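PDB 4QHZ: putative glycosyl hydrolase from Parabacteroides distasonis, which probably acts as a hydrolase of the 3-keto-disaccharide hydrolase family and binds magnesium. Local coordinates for residues E112-G117 against N137-N142; E128-D133 against S147-S152. All blocks are in the same frame, centred on the assembly; numbering follows the deposited sequence.

Contact 1: E112-G117 against N137-N142; sequences ESQSRG and NPTYVN
The carboxamide of N137 grips the backbone of S113 by both of its polar atoms, binding the N-H and the C=O of one residue. S113 N donates to N137 OD1 over 2.8 Å, and N137 ND2 returns a bond of 3.1 Å to S113 O; each donor sits in the plane of the carbonyl it addresses, on a lone pair. CG of N137 stands anti to the backbone N (chi1 172°), on the side of S113; ND2 also donates to D133 O. An alanine here would remove both amide atoms and would probably leave S113 N without its acceptor, and S113 O and D133 O without this donor. The aliphatic part of R116 runs past N137 in the opposite direction, R116 CD lying 3.6 Å from N137 ND2; R116 NE goes on to a salt bridge with D133, and NH1 to G111 O.

The contact is a clasp between two loops of a concanavalin-like β-sandwich, close to the magnesium site: Q114 O accepts from ND2 of the magnesium ligand N118.

A second cluster centres on a threonine hydroxyl. T139 OG1 lies 2.7 Å from S113 OG, either hydroxyl being a possible donor, and accepts from Q114 NE2 at 2.9 Å in a nearly straight bond (167°). G143 O takes the other bond from NE2. The chain of Q114 is bent at its second torsion, and its amide lies over one face of the Y140 ring, the planes 20° apart and NE2 offset toward the rim. Q114 CG comes to 3.2 Å from Y140 OH, whose polar partner is Y149 OH.

Contact 2: E128-D133 against S147-S152; sequences EVQVLD and SIYKQS. With MG (magnesium ion), chain I.
E128 and Y149 meet backbone to backbone, Y149 N donating to E128 O at 3.0 Å, and Q130 N donates to S147 O over the same distance. The two bonds flank V129 and I148, whose CA atoms are 4.9 Å apart: a single antiparallel bridge with a non-hydrogen-bonded pair at its centre. This is the tight part. CA-H...O contacts from I148 to E128 O and from V129 to S147 O fill in between the two bonds. V129 CG2 rests against I148 CD1.

Toward the magnesium ion no direct hydrogen bond crosses between the side chains, and a metal-bound water joins E128 and Q130 weakly. Extended, with CG anti to the backbone N (chi1 -174°), E128 runs beside Y149 in the same direction, and E128 OE1 lies 3.6 Å from Y149 CG. Q130 also runs alongside, its amide turned 62° to the ring, with NE2 directed to a polar partner in G143. The water stands over one face of the Y149 ring, toward its rim, and K150 CG lies over the opposite face, also near the rim; the water's bonds to E128 OE1 and Q130 NE2 are both weak.

The metal is bound by E128 OE2 at 2.2 Å, Q130 OE1 at 2.1 Å and the water at 2.0 Å. N118 OD1, S119 O and Q227 OE1 complete six ligands: an all-oxygen magnesium site drawing two side chains from alternate residues of one β-strand.

How the contacts relate
After strand 97-104 the chain enters the loop carrying 112-117, passes through the hairpin of strands 119-123 and 127-131, and reaches 137-142, where contact 1 closes around the hairpin. Contact 2 starts within that hairpin, on 127-131, and closes a loop with no strand and a short 3-10 turn when 147-152 folds back on the strand. The segments therefore alternate, and the two closures cross. Their centres lie about 10 Å apart, joined by N142 O and K150 N, a probable hydrogen bond, and by R116 O packing on L132. Together they tie strand 127-131, outermost in the five-stranded sheet within this chain, to connections leading from 97-104 and into 165-177, neighbours in the larger sheet.

Contact 1: E112-G117 against N137-N142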
ATOM      1  N   GLU C 112     -38.218  -1.323  -4.136  1.00 29.56           N
ATOM      2  CA  GLU C 112     -37.551  -1.343  -2.845  1.00 29.96           C
ATOM      3  C   GLU C 112     -36.228  -2.076  -2.919  1.00 27.43           C
ATOM      4  O   GLU C 112     -36.022  -2.923  -3.783  1.00 23.87           O
ATOM      5  CB  GLU C 112     -38.430  -2.038  -1.809  1.00 33.54           C
ATOM      6  CG  GLU C 112     -39.681  -1.278  -1.421  1.00 37.64           C
ATOM      7  CD  GLU C 112     -40.541  -2.074  -0.456  1.00 45.48           C
ATOM      8  OE1 GLU C 112     -41.171  -3.057  -0.899  1.00 40.20           O
ATOM      9  OE2 GLU C 112     -40.580  -1.723   0.744  1.00 49.23           O
ATOM     10  N   SER C 113     -35.350  -1.747  -1.975  1.00 27.20           N
ATOM     11  CA  SER C 113     -34.065  -2.407  -1.815  1.00 25.04           C
ATOM     12  C   SER C 113     -33.313  -2.450  -3.146  1.00 23.67           C
ATOM     13  O   SER C 113     -33.171  -1.414  -3.798  1.00 26.07           O
ATOM     14  CB  SER C 113     -34.261  -3.802  -1.194  1.00 25.88           C
ATOM     15  OG  SER C 113     -33.014  -4.366  -0.803  1.00 23.71           O
ATOM     16  N   GLN C 114     -32.850  -3.628  -3.558  1.00 23.19           N
ATOM     17  CA  GLN C 114     -32.073  -3.771  -4.791  1.00 23.04           C
ATOM     18  C   GLN C 114     -32.900  -3.624  -6.073  1.00 24.36           C
ATOM     19  O   GLN C 114     -32.323  -3.591  -7.163  1.00 24.11           O
ATOM     20  CB  GLN C 114     -31.361  -5.131  -4.820  1.00 23.11           C
ATOM     21  CG  GLN C 114     -30.355  -5.328  -3.696  1.00 22.23           C
ATOM     22  CD  GLN C 114     -29.100  -4.476  -3.866  1.00 22.60           C
ATOM     23  OE1 GLN C 114     -28.440  -4.528  -4.903  1.00 23.38           O
ATOM     24  NE2 GLN C 114     -28.757  -3.706  -2.838  1.00 22.14           N
ATOM     25  N   SER C 115     -34.224  -3.513  -5.955  1.00 22.37           N
ATOM     26  CA  SER C 115     -35.092  -3.409  -7.129  1.00 23.99           C
ATOM     27  C   SER C 115     -35.617  -1.989  -7.353  1.00 23.72           C
ATOM     28  O   SER C 115     -36.736  -1.809  -7.820  1.00 25.69           O
ATOM     29  CB  SER C 115     -36.259  -4.392  -6.989  1.00 25.06           C
ATOM     30  OG  SER C 115     -35.776  -5.715  -6.910  1.00 24.52           O
ATOM     31  N   ARG C 116     -34.802  -0.987  -7.033  1.00 22.69           N
ATOM     32  CA  ARG C 116     -35.204   0.403  -7.161  1.00 22.58           C
ATOM     33  C   ARG C 116     -34.085   1.234  -7.785  1.00 22.00           C
ATOM     34  O   ARG C 116     -33.224   1.760  -7.082  1.00 21.18           O
ATOM     35  CB  ARG C 116     -35.586   0.975  -5.792  1.00 22.28           C
ATOM     36  CG  ARG C 116     -36.267   2.338  -5.848  1.00 22.17           C
ATOM     37  CD  ARG C 116     -36.211   3.011  -4.484  1.00 23.21           C
ATOM     38  NE  ARG C 116     -36.781   4.357  -4.472  1.00 23.68           N
ATOM     39  CZ  ARG C 116     -38.076   4.648  -4.361  1.00 23.65           C
ATOM     40  NH1 ARG C 116     -38.990   3.692  -4.283  1.00 24.05           N
ATOM     41  NH2 ARG C 116     -38.459   5.915  -4.340  1.00 23.56           N
ATOM     42  N   GLY C 117     -34.111   1.356  -9.109  1.00 20.85           N
ATOM     43  CA  GLY C 117     -33.103   2.126  -9.820  1.00 21.08           C
ATOM     44  C   GLY C 117     -31.729   1.477  -9.812  1.00 20.52           C
ATOM     45  O   GLY C 117     -30.711   2.168  -9.726  1.00 19.33           O
ATOM     46  N   ASN C 137     -34.420   4.650   0.829  1.00 27.18           N
ATOM     47  CA  ASN C 137     -34.636   3.262   0.441  1.00 26.43           C
ATOM     48  C   ASN C 137     -33.553   2.389   1.060  1.00 26.84           C
ATOM     49  O   ASN C 137     -32.452   2.278   0.509  1.00 27.99           O
ATOM     50  CB  ASN C 137     -34.644   3.129  -1.079  1.00 25.23           C
ATOM     51  CG  ASN C 137     -34.683   1.679  -1.543  1.00 25.03           C
ATOM     52  OD1 ASN C 137     -35.499   0.879  -1.074  1.00 23.19           O
ATOM     53  ND2 ASN C 137     -33.800   1.333  -2.482  1.00 23.41           N
ATOM     54  N   PRO C 138     -33.845   1.786   2.218  1.00 26.89           N
ATOM     55  CA  PRO C 138     -32.835   0.917   2.826  1.00 26.98           C
ATOM     56  C   PRO C 138     -32.597  -0.372   2.024  1.00 24.34           C
ATOM     57  O   PRO C 138     -33.481  -0.840   1.306  1.00 21.37           O
ATOM     58  CB  PRO C 138     -33.416   0.599   4.209  1.00 27.83           C
ATOM     59  CG  PRO C 138     -34.872   0.866   4.102  1.00 29.93           C
ATOM     60  CD  PRO C 138     -35.065   1.898   3.036  1.00 27.71           C
ATOM     61  N   THR C 139     -31.385  -0.903   2.133  1.00 22.94           N
ATOM     62  CA  THR C 139     -31.021  -2.170   1.519  1.00 22.00           C
ATOM     63  C   THR C 139     -29.819  -2.721   2.282  1.00 21.92           C
ATOM     64  O   THR C 139     -29.397  -2.130   3.282  1.00 24.68           O
ATOM     65  CB  THR C 139     -30.706  -2.005   0.014  1.00 21.55           C
ATOM     66  OG1 THR C 139     -30.553  -3.291  -0.603  1.00 23.25           O
ATOM     67  CG2 THR C 139     -29.424  -1.174  -0.202  1.00 21.57           C
ATOM     68  N   TYR C 140     -29.267  -3.845   1.840  1.00 22.01           N
ATOM     69  CA  TYR C 140     -28.062  -4.362   2.504  1.00 22.37           C
ATOM     70  C   TYR C 140     -26.901  -3.417   2.203  1.00 21.82           C
ATOM     71  O   TYR C 140     -26.696  -3.012   1.050  1.00 21.54           O
ATOM     72  CB  TYR C 140     -27.744  -5.824   2.143  1.00 21.55           C
ATOM     73  CG  TYR C 140     -27.841  -6.251   0.692  1.00 20.49           C
ATOM     74  CD1 TYR C 140     -29.020  -6.776   0.180  1.00 21.19           C
ATOM     75  CD2 TYR C 140     -26.726  -6.213  -0.145  1.00 20.41           C
ATOM     76  CE1 TYR C 140     -29.111  -7.200  -1.140  1.00 20.80           C
ATOM     77  CE2 TYR C 140     -26.805  -6.637  -1.463  1.00 20.23           C
ATOM     78  CZ  TYR C 140     -27.994  -7.136  -1.953  1.00 20.31           C
ATOM     79  OH  TYR C 140     -28.079  -7.571  -3.248  1.00 20.67           O
ATOM     80  N   VAL C 141     -26.168  -3.056   3.254  1.00 20.15           N
ATOM     81  CA  VAL C 141     -25.249  -1.915   3.192  1.00 20.45           C
ATOM     82  C   VAL C 141     -24.031  -2.191   2.319  1.00 20.06           C
ATOM     83  O   VAL C 141     -23.495  -1.274   1.703  1.00 20.25           O
ATOM     84  CB  VAL C 141     -24.792  -1.444   4.601  1.00 20.73           C
ATOM     85  CG1 VAL C 141     -25.989  -0.953   5.398  1.00 21.27           C
ATOM     86  CG2 VAL C 141     -24.045  -2.542   5.362  1.00 21.18           C
ATOM     87  N   ASN C 142     -23.603  -3.450   2.258  1.00 21.12           N
ATOM     88  CA  ASN C 142     -22.481  -3.822   1.393  1.00 20.60           C
ATOM     89  C   ASN C 142     -22.879  -3.897  -0.082  1.00 20.85           C
ATOM     90  O   ASN C 142     -22.038  -4.158  -0.932  1.00 22.28           O
ATOM     91  CB  ASN C 142     -21.820  -5.140   1.858  1.00 20.20           C
ATOM     92  CG  ASN C 142     -22.758  -6.326   1.821  1.00 21.05           C
ATOM     93  OD1 ASN C 142     -23.961  -6.206   2.102  1.00 22.18           O
ATOM     94  ND2 ASN C 142     -22.224  -7.484   1.461  1.00 20.44           N
TER

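Contact 2: E128-D133 against S147-S152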
ATOM      1  N   GLU C 128     -18.066  -4.275 -10.014  1.00 20.46           N
ATOM      2  CA  GLU C 128     -19.207  -3.351 -10.025  1.00 21.90           C
ATOM      3  C   GLU C 128     -19.125  -2.272  -8.947  1.00 20.67           C
ATOM      4  O   GLU C 128     -19.032  -2.573  -7.759  1.00 20.51           O
ATOM      5  CB  GLU C 128     -20.551  -4.081  -9.854  1.00 22.81           C
ATOM      6  CG  GLU C 128     -21.748  -3.138 -10.015  1.00 23.49           C
ATOM      7  CD  GLU C 128     -23.104  -3.790  -9.805  1.00 25.33           C
ATOM      8  OE1 GLU C 128     -23.162  -4.929  -9.295  1.00 23.89           O
ATOM      9  OE2 GLU C 128     -24.127  -3.143 -10.150  1.00 23.42           O
ATOM     10  N   VAL C 129     -19.180  -1.018  -9.386  1.00 19.41           N
ATOM     11  CA  VAL C 129     -19.525   0.094  -8.521  1.00 19.63           C
ATOM     12  C   VAL C 129     -21.037   0.231  -8.604  1.00 19.79           C
ATOM     13  O   VAL C 129     -21.578   0.566  -9.658  1.00 19.96           O
ATOM     14  CB  VAL C 129     -18.851   1.412  -8.946  1.00 20.17           C
ATOM     15  CG1 VAL C 129     -19.211   2.532  -7.973  1.00 20.31           C
ATOM     16  CG2 VAL C 129     -17.341   1.239  -9.030  1.00 21.44           C
ATOM     17  N   GLN C 130     -21.718  -0.044  -7.495  1.00 20.70           N
ATOM     18  CA  GLN C 130     -23.174  -0.117  -7.482  1.00 21.48           C
ATOM     19  C   GLN C 130     -23.822   1.234  -7.772  1.00 20.79           C
ATOM     20  O   GLN C 130     -23.374   2.272  -7.288  1.00 21.25           O
ATOM     21  CB  GLN C 130     -23.670  -0.654  -6.135  1.00 21.36           C
ATOM     22  CG  GLN C 130     -25.186  -0.702  -5.955  1.00 22.92           C
ATOM     23  CD  GLN C 130     -25.869  -1.770  -6.806  1.00 25.38           C
ATOM     24  OE1 GLN C 130     -25.738  -1.785  -8.033  1.00 23.63           O
ATOM     25  NE2 GLN C 130     -26.605  -2.672  -6.153  1.00 24.09           N
ATOM     26  N   VAL C 131     -24.867   1.189  -8.592  1.00 20.65           N
ATOM     27  CA  VAL C 131     -25.766   2.305  -8.793  1.00 21.89           C
ATOM     28  C   VAL C 131     -27.156   1.863  -8.339  1.00 22.64           C
ATOM     29  O   VAL C 131     -27.629   0.790  -8.713  1.00 23.00           O
ATOM     30  CB  VAL C 131     -25.784   2.749 -10.266  1.00 22.11           C
ATOM     31  CG1 VAL C 131     -26.954   3.691 -10.544  1.00 21.92           C
ATOM     32  CG2 VAL C 131     -24.458   3.403 -10.619  1.00 21.94           C
ATOM     33  N   LEU C 132     -27.793   2.684  -7.508  1.00 24.38           N
ATOM     34  CA  LEU C 132     -29.074   2.337  -6.899  1.00 24.57           C
ATOM     35  C   LEU C 132     -29.713   3.582  -6.308  1.00 25.90           C
ATOM     36  O   LEU C 132     -29.007   4.496  -5.865  1.00 26.24           O
ATOM     37  CB  LEU C 132     -28.871   1.291  -5.805  1.00 23.21           C
ATOM     38  CG  LEU C 132     -30.091   0.592  -5.214  1.00 23.79           C
ATOM     39  CD1 LEU C 132     -30.823  -0.238  -6.262  1.00 24.39           C
ATOM     40  CD2 LEU C 132     -29.659  -0.288  -4.052  1.00 23.42           C
ATOM     41  N   ASP C 133     -31.044   3.635  -6.301  1.00 23.88           N
ATOM     42  CA  ASP C 133     -31.724   4.709  -5.596  1.00 24.36           C
ATOM     43  C   ASP C 133     -31.782   4.395  -4.108  1.00 23.79           C
ATOM     44  O   ASP C 133     -32.661   3.660  -3.657  1.00 23.67           O
ATOM     45  CB  ASP C 133     -33.140   4.952  -6.117  1.00 23.56           C
ATOM     46  CG  ASP C 133     -33.796   6.146  -5.439  1.00 23.89           C
ATOM     47  OD1 ASP C 133     -33.071   6.951  -4.823  1.00 23.55           O
ATOM     48  OD2 ASP C 133     -35.035   6.284  -5.515  1.00 24.57           O
ATOM     49  N   SER C 147     -21.190   1.208  -3.254  1.00 18.35           N
ATOM     50  CA  SER C 147     -20.463   0.054  -2.765  1.00 19.03           C
ATOM     51  C   SER C 147     -19.646  -0.524  -3.903  1.00 19.26           C
ATOM     52  O   SER C 147     -19.996  -0.345  -5.075  1.00 19.08           O
ATOM     53  CB  SER C 147     -21.419  -1.015  -2.208  1.00 18.65           C
ATOM     54  OG  SER C 147     -22.269  -1.552  -3.212  1.00 17.34           O
ATOM     55  N   ILE C 148     -18.534  -1.167  -3.563  1.00 19.00           N
ATOM     56  CA  ILE C 148     -17.941  -2.157  -4.449  1.00 20.24           C
ATOM     57  C   ILE C 148     -18.753  -3.404  -4.124  1.00 20.82           C
ATOM     58  O   ILE C 148     -18.627  -3.974  -3.039  1.00 18.28           O
ATOM     59  CB  ILE C 148     -16.431  -2.363  -4.225  1.00 20.10           C
ATOM     60  CG1 ILE C 148     -15.675  -1.031  -4.285  1.00 20.63           C
ATOM     61  CG2 ILE C 148     -15.864  -3.325  -5.262  1.00 22.02           C
ATOM     62  CD1 ILE C 148     -16.050  -0.141  -5.457  1.00 22.52           C
ATOM     63  N   TYR C 149     -19.616  -3.788  -5.062  1.00 21.52           N
ATOM     64  CA  TYR C 149     -20.793  -4.603  -4.755  1.00 21.55           C
ATOM     65  C   TYR C 149     -20.472  -5.846  -3.915  1.00 23.13           C
ATOM     66  O   TYR C 149     -19.736  -6.739  -4.345  1.00 21.87           O
ATOM     67  CB  TYR C 149     -21.515  -4.996  -6.045  1.00 20.89           C
ATOM     68  CG  TYR C 149     -22.784  -5.768  -5.811  1.00 21.80           C
ATOM     69  CD1 TYR C 149     -23.908  -5.151  -5.274  1.00 22.27           C
ATOM     70  CD2 TYR C 149     -22.857  -7.120  -6.116  1.00 22.46           C
ATOM     71  CE1 TYR C 149     -25.078  -5.857  -5.054  1.00 22.45           C
ATOM     72  CE2 TYR C 149     -24.018  -7.832  -5.899  1.00 23.51           C
ATOM     73  CZ  TYR C 149     -25.123  -7.197  -5.369  1.00 21.80           C
ATOM     74  OH  TYR C 149     -26.270  -7.911  -5.151  1.00 22.28           O
ATOM     75  N   LYS C 150     -21.039  -5.857  -2.704  1.00 22.69           N
ATOM     76  CA  LYS C 150     -20.928  -6.956  -1.721  1.00 22.22           C
ATOM     77  C   LYS C 150     -19.512  -7.206  -1.184  1.00 22.74           C
ATOM     78  O   LYS C 150     -19.228  -8.271  -0.638  1.00 27.15           O
ATOM     79  CB  LYS C 150     -21.533  -8.258  -2.284  1.00 20.65           C
ATOM     80  CG  LYS C 150     -23.052  -8.266  -2.268  1.00 22.53           C
ATOM     81  CD  LYS C 150     -23.615  -9.661  -2.483  1.00 22.54           C
ATOM     82  CE  LYS C 150     -25.115  -9.695  -2.244  1.00 21.68           C
ATOM     83  NZ  LYS C 150     -25.627 -11.099  -2.170  1.00 21.87           N
ATOM     84  N   GLN C 151     -18.630  -6.221  -1.332  1.00 20.64           N
ATOM     85  CA  GLN C 151     -17.278  -6.315  -0.792  1.00 22.74           C
ATOM     86  C   GLN C 151     -17.000  -5.199   0.195  1.00 23.25           C
ATOM     87  O   GLN C 151     -16.559  -5.460   1.307  1.00 23.15           O
ATOM     88  CB  GLN C 151     -16.241  -6.254  -1.907  1.00 22.16           C
ATOM     89  CG  GLN C 151     -16.215  -7.475  -2.803  1.00 21.59           C
ATOM     90  CD  GLN C 151     -15.181  -7.361  -3.906  1.00 21.33           C
ATOM     91  OE1 GLN C 151     -14.188  -6.639  -3.772  1.00 24.04           O
ATOM     92  NE2 GLN C 151     -15.391  -8.090  -4.992  1.00 21.48           N
ATOM     93  N   SER C 152     -17.238  -3.959  -0.238  1.00 24.76           N
ATOM     94  CA  SER C 152     -16.849  -2.770   0.506  1.00 23.82           C
ATOM     95  C   SER C 152     -18.018  -1.814   0.668  1.00 24.19           C
ATOM     96  O   SER C 152     -18.531  -1.275  -0.313  1.00 22.07           O
ATOM     97  CB  SER C 152     -15.702  -2.064  -0.206  1.00 25.29           C
ATOM     98  OG  SER C 152     -14.582  -2.927  -0.322  1.00 27.00           O
TER
HETATM   99 MG    MG I 302     -26.312  -2.951  -9.740  1.00 15.65          MG
HETATM  100  O   HOH W   1     -26.081  -4.635  -8.767  1.00 21.33           O